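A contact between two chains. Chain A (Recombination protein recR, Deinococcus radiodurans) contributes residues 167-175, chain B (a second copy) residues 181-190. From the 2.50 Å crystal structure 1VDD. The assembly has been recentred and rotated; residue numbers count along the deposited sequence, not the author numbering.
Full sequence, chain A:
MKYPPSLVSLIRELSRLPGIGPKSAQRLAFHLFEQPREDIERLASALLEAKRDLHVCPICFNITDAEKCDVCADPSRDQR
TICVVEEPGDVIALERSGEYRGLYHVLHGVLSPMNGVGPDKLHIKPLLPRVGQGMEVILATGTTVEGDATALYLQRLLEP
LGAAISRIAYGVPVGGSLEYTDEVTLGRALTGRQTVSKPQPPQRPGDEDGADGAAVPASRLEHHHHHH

Chain A (167-175) RIAYGVPVG
Chain B 181-190: TDEVTLGRAL

The contact pairs an irregular, extended stretch of chain A with a helix of chain B. In chain B, Thr181(B) (phi/psi -160/125) and Asp182(B) (-44/143) lead into a helix that starts at Glu183(B) and runs through Leu190(B) and beyond. The chains run in opposite senses, as the closest CA pairs show: Ile168(A) CA lies 5.2 Å from Leu190(B) CA. Ala169(A) CA lies 4.7 Å from Ala189(B) CA. Val174(A) CA lies 5.3 Å from Thr185(B) CA. Together the two stretches bury 388 Å².

Arg167(A) (phi/psi -124/146; chi1 t, chi2 p, chi3 t) points away from the helix and makes no contact with it. Its NH2 instead gives a weak hydrogen bond to Tyr170(A) OH, 3.0 Å long with an N-H...O angle of only 123°. Ile168(A) (-67/156; chi1 p, chi2 t) directs its CB sideways. Its CB lies 4.3 Å from Ala189(B) CB, and its CG2 lies 4.3 Å from Leu190(B) CD2, although the CA-to-CB bond of Leu190(B) points away (chi1 -105°, between wells; chi2 t). These are apolar contacts at the buried end of the interface.

Ala169(A) (-72/118) supplies the first polar tie. Its N donates to Ala189(B) O at 3.1 Å, and the angle of 176° makes the bond almost perfectly linear. Ala189(B) O thus has an acceptor role across the interface, while Ala189(B) N is held within the helix by a weak bond to Thr185(B) O at 2.7 Å. The methyl of Ala169(A) points toward chain B.

The next three residues bridge the two points of attachment without touching the helix. Tyr170(A) (-72/136; chi1 m, chi2 48°) points away, Gly171(A) is fully extended at 178/177, and Val172(A) (-69/142; chi1 m) again points away. Pro173(A) (-76/160, C-gamma endo) returns to the helix: its CB is 3.9 Å from Thr185(B) OG1.

Val174(A) (-72/132; chi1 t) makes the second tie and has the largest covered area in the contact, 84 Å². Its N donates to Thr185(B) OG1 at 2.7 Å with an angle of 171°. Thr185(B), with chi1 m and its CB directed toward chain A, presents the hydroxyl oxygen to this amide; Val174(A) CG2 also comes within 3.1 Å of Thr185(B) OG1. The same CG2 packs 4.0 Å from Val184(B) CG1 (chi1 t). Nearby, Asp182(B) (chi1 t, chi2 80°) caps the helix through a weak bond from Thr185(B) N to its OD2, 3.4 Å long at 156°. Asp182(B) OD2 is 4.4 Å from Val174(A) CB, so the helix start lies beside the valine.

Gly175(A) closes the stretch at 89/38 without contacting the helix. At these angles a CB would be jammed against the carbonyl O of Val174(A), so the backbone conformation itself calls for glycine.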

# COMPACT_ATOMS: atom_id res chain seq x y z
N ARG A 167 -29.80 -7.30 15.33
CA ARG A 167 -28.81 -6.82 14.37
C ARG A 167 -27.43 -7.09 15.00
O ARG A 167 -27.29 -7.02 16.24
CB ARG A 167 -29.00 -5.32 14.15
CG ARG A 167 -28.04 -4.71 13.16
CD ARG A 167 -28.41 -5.05 11.74
NE ARG A 167 -27.80 -4.12 10.80
CZ ARG A 167 -26.87 -4.46 9.91
NH1 ARG A 167 -26.42 -5.71 9.83
NH2 ARG A 167 -26.39 -3.53 9.10
N ILE A 168 -26.43 -7.41 14.18
CA ILE A 168 -25.11 -7.70 14.72
C ILE A 168 -24.54 -6.42 15.30
O ILE A 168 -24.93 -5.32 14.91
CB ILE A 168 -24.16 -8.30 13.64
CG1 ILE A 168 -24.06 -7.37 12.43
CG2 ILE A 168 -24.68 -9.64 13.18
CD1 ILE A 168 -23.17 -7.92 11.34
N ALA A 169 -23.61 -6.55 16.24
CA ALA A 169 -23.04 -5.39 16.92
C ALA A 169 -22.09 -4.47 16.16
O ALA A 169 -21.03 -4.88 15.70
CB ALA A 169 -22.37 -5.85 18.23
N TYR A 170 -22.49 -3.21 16.01
CA TYR A 170 -21.63 -2.23 15.37
C TYR A 170 -20.59 -2.05 16.46
O TYR A 170 -20.95 -1.94 17.63
CB TYR A 170 -22.36 -0.91 15.14
CG TYR A 170 -23.26 -0.92 13.93
CD1 TYR A 170 -24.15 -1.96 13.70
CD2 TYR A 170 -23.21 0.13 13.00
CE1 TYR A 170 -24.99 -1.97 12.59
CE2 TYR A 170 -24.05 0.13 11.88
CZ TYR A 170 -24.94 -0.93 11.68
OH TYR A 170 -25.76 -0.95 10.57
N GLY A 171 -19.32 -2.02 16.11
CA GLY A 171 -18.33 -1.87 17.16
C GLY A 171 -16.90 -1.90 16.69
O GLY A 171 -16.63 -2.10 15.51
N VAL A 172 -15.98 -1.70 17.63
CA VAL A 172 -14.58 -1.69 17.27
C VAL A 172 -14.21 -3.10 16.87
O VAL A 172 -14.71 -4.07 17.45
CB VAL A 172 -13.72 -1.18 18.46
CG1 VAL A 172 -14.24 0.17 18.92
CG2 VAL A 172 -13.78 -2.17 19.63
N PRO A 173 -13.37 -3.26 15.83
CA PRO A 173 -12.98 -4.60 15.40
C PRO A 173 -11.94 -5.20 16.37
O PRO A 173 -11.30 -4.46 17.11
CB PRO A 173 -12.43 -4.37 14.00
CG PRO A 173 -11.89 -2.98 14.02
CD PRO A 173 -12.76 -2.20 15.00
N VAL A 174 -11.78 -6.52 16.37
CA VAL A 174 -10.81 -7.14 17.27
C VAL A 174 -9.37 -6.89 16.84
O VAL A 174 -9.02 -7.06 15.67
CB VAL A 174 -10.98 -8.67 17.34
CG1 VAL A 174 -10.08 -9.23 18.43
CG2 VAL A 174 -12.43 -9.02 17.61
N GLY A 175 -8.53 -6.49 17.78
CA GLY A 175 -7.14 -6.25 17.45
C GLY A 175 -6.86 -4.83 16.99
O GLY A 175 -6.06 -4.60 16.08
N THR B 181 -14.15 -8.85 6.85
CA THR B 181 -14.23 -8.61 8.29
C THR B 181 -13.71 -9.84 9.03
O THR B 181 -14.19 -10.94 8.81
CB THR B 181 -15.67 -8.33 8.74
OG1 THR B 181 -16.24 -7.30 7.92
CG2 THR B 181 -15.68 -7.85 10.19
N ASP B 182 -12.73 -9.60 9.89
CA ASP B 182 -12.06 -10.60 10.71
C ASP B 182 -12.97 -11.63 11.38
O ASP B 182 -14.06 -11.31 11.86
CB ASP B 182 -11.24 -9.91 11.80
CG ASP B 182 -10.40 -10.88 12.60
OD1 ASP B 182 -9.32 -11.28 12.12
OD2 ASP B 182 -10.83 -11.25 13.72
N GLU B 183 -12.47 -12.86 11.44
CA GLU B 183 -13.16 -14.00 12.04
C GLU B 183 -13.79 -13.69 13.39
O GLU B 183 -15.01 -13.59 13.53
CB GLU B 183 -12.18 -15.15 12.24
CG GLU B 183 -12.74 -16.51 11.88
CD GLU B 183 -13.08 -16.60 10.41
OE1 GLU B 183 -12.18 -16.35 9.58
OE2 GLU B 183 -14.25 -16.91 10.08
N VAL B 184 -12.92 -13.54 14.39
CA VAL B 184 -13.34 -13.27 15.76
C VAL B 184 -14.23 -12.05 15.89
O VAL B 184 -15.13 -12.02 16.72
CB VAL B 184 -12.12 -13.11 16.69
CG1 VAL B 184 -12.58 -12.95 18.12
CG2 VAL B 184 -11.20 -14.33 16.56
N THR B 185 -13.98 -11.03 15.07
CA THR B 185 -14.79 -9.82 15.11
C THR B 185 -16.22 -10.21 14.77
O THR B 185 -17.15 -9.88 15.50
CB THR B 185 -14.25 -8.75 14.13
OG1 THR B 185 -13.03 -8.19 14.65
CG2 THR B 185 -15.26 -7.63 13.95
N LEU B 186 -16.40 -10.94 13.67
CA LEU B 186 -17.73 -11.39 13.25
C LEU B 186 -18.38 -12.20 14.36
O LEU B 186 -19.58 -12.07 14.63
CB LEU B 186 -17.64 -12.26 12.00
CG LEU B 186 -17.47 -11.50 10.69
CD1 LEU B 186 -16.93 -12.44 9.63
CD2 LEU B 186 -18.80 -10.90 10.28
N GLY B 187 -17.57 -13.06 14.99
CA GLY B 187 -18.04 -13.88 16.08
C GLY B 187 -18.56 -13.04 17.23
O GLY B 187 -19.70 -13.22 17.67
N ARG B 188 -17.74 -12.12 17.72
CA ARG B 188 -18.16 -11.26 18.83
C ARG B 188 -19.26 -10.34 18.37
O ARG B 188 -20.02 -9.80 19.17
CB ARG B 188 -16.99 -10.45 19.38
CG ARG B 188 -15.87 -11.30 19.95
CD ARG B 188 -15.12 -10.59 21.08
NE ARG B 188 -13.91 -11.31 21.46
CZ ARG B 188 -13.87 -12.59 21.82
NH1 ARG B 188 -14.98 -13.31 21.87
NH2 ARG B 188 -12.70 -13.16 22.13
N ALA B 189 -19.35 -10.15 17.06
CA ALA B 189 -20.38 -9.30 16.50
C ALA B 189 -21.71 -10.02 16.67
O ALA B 189 -22.70 -9.40 17.08
CB ALA B 189 -20.12 -9.05 15.04
N LEU B 190 -21.73 -11.31 16.36
CA LEU B 190 -22.94 -12.14 16.48
C LEU B 190 -23.38 -12.36 17.93
O LEU B 190 -24.56 -12.29 18.25
CB LEU B 190 -22.72 -13.50 15.81
CG LEU B 190 -23.39 -13.74 14.45
CD1 LEU B 190 -22.98 -15.11 13.92
CD2 LEU B 190 -24.91 -13.65 14.59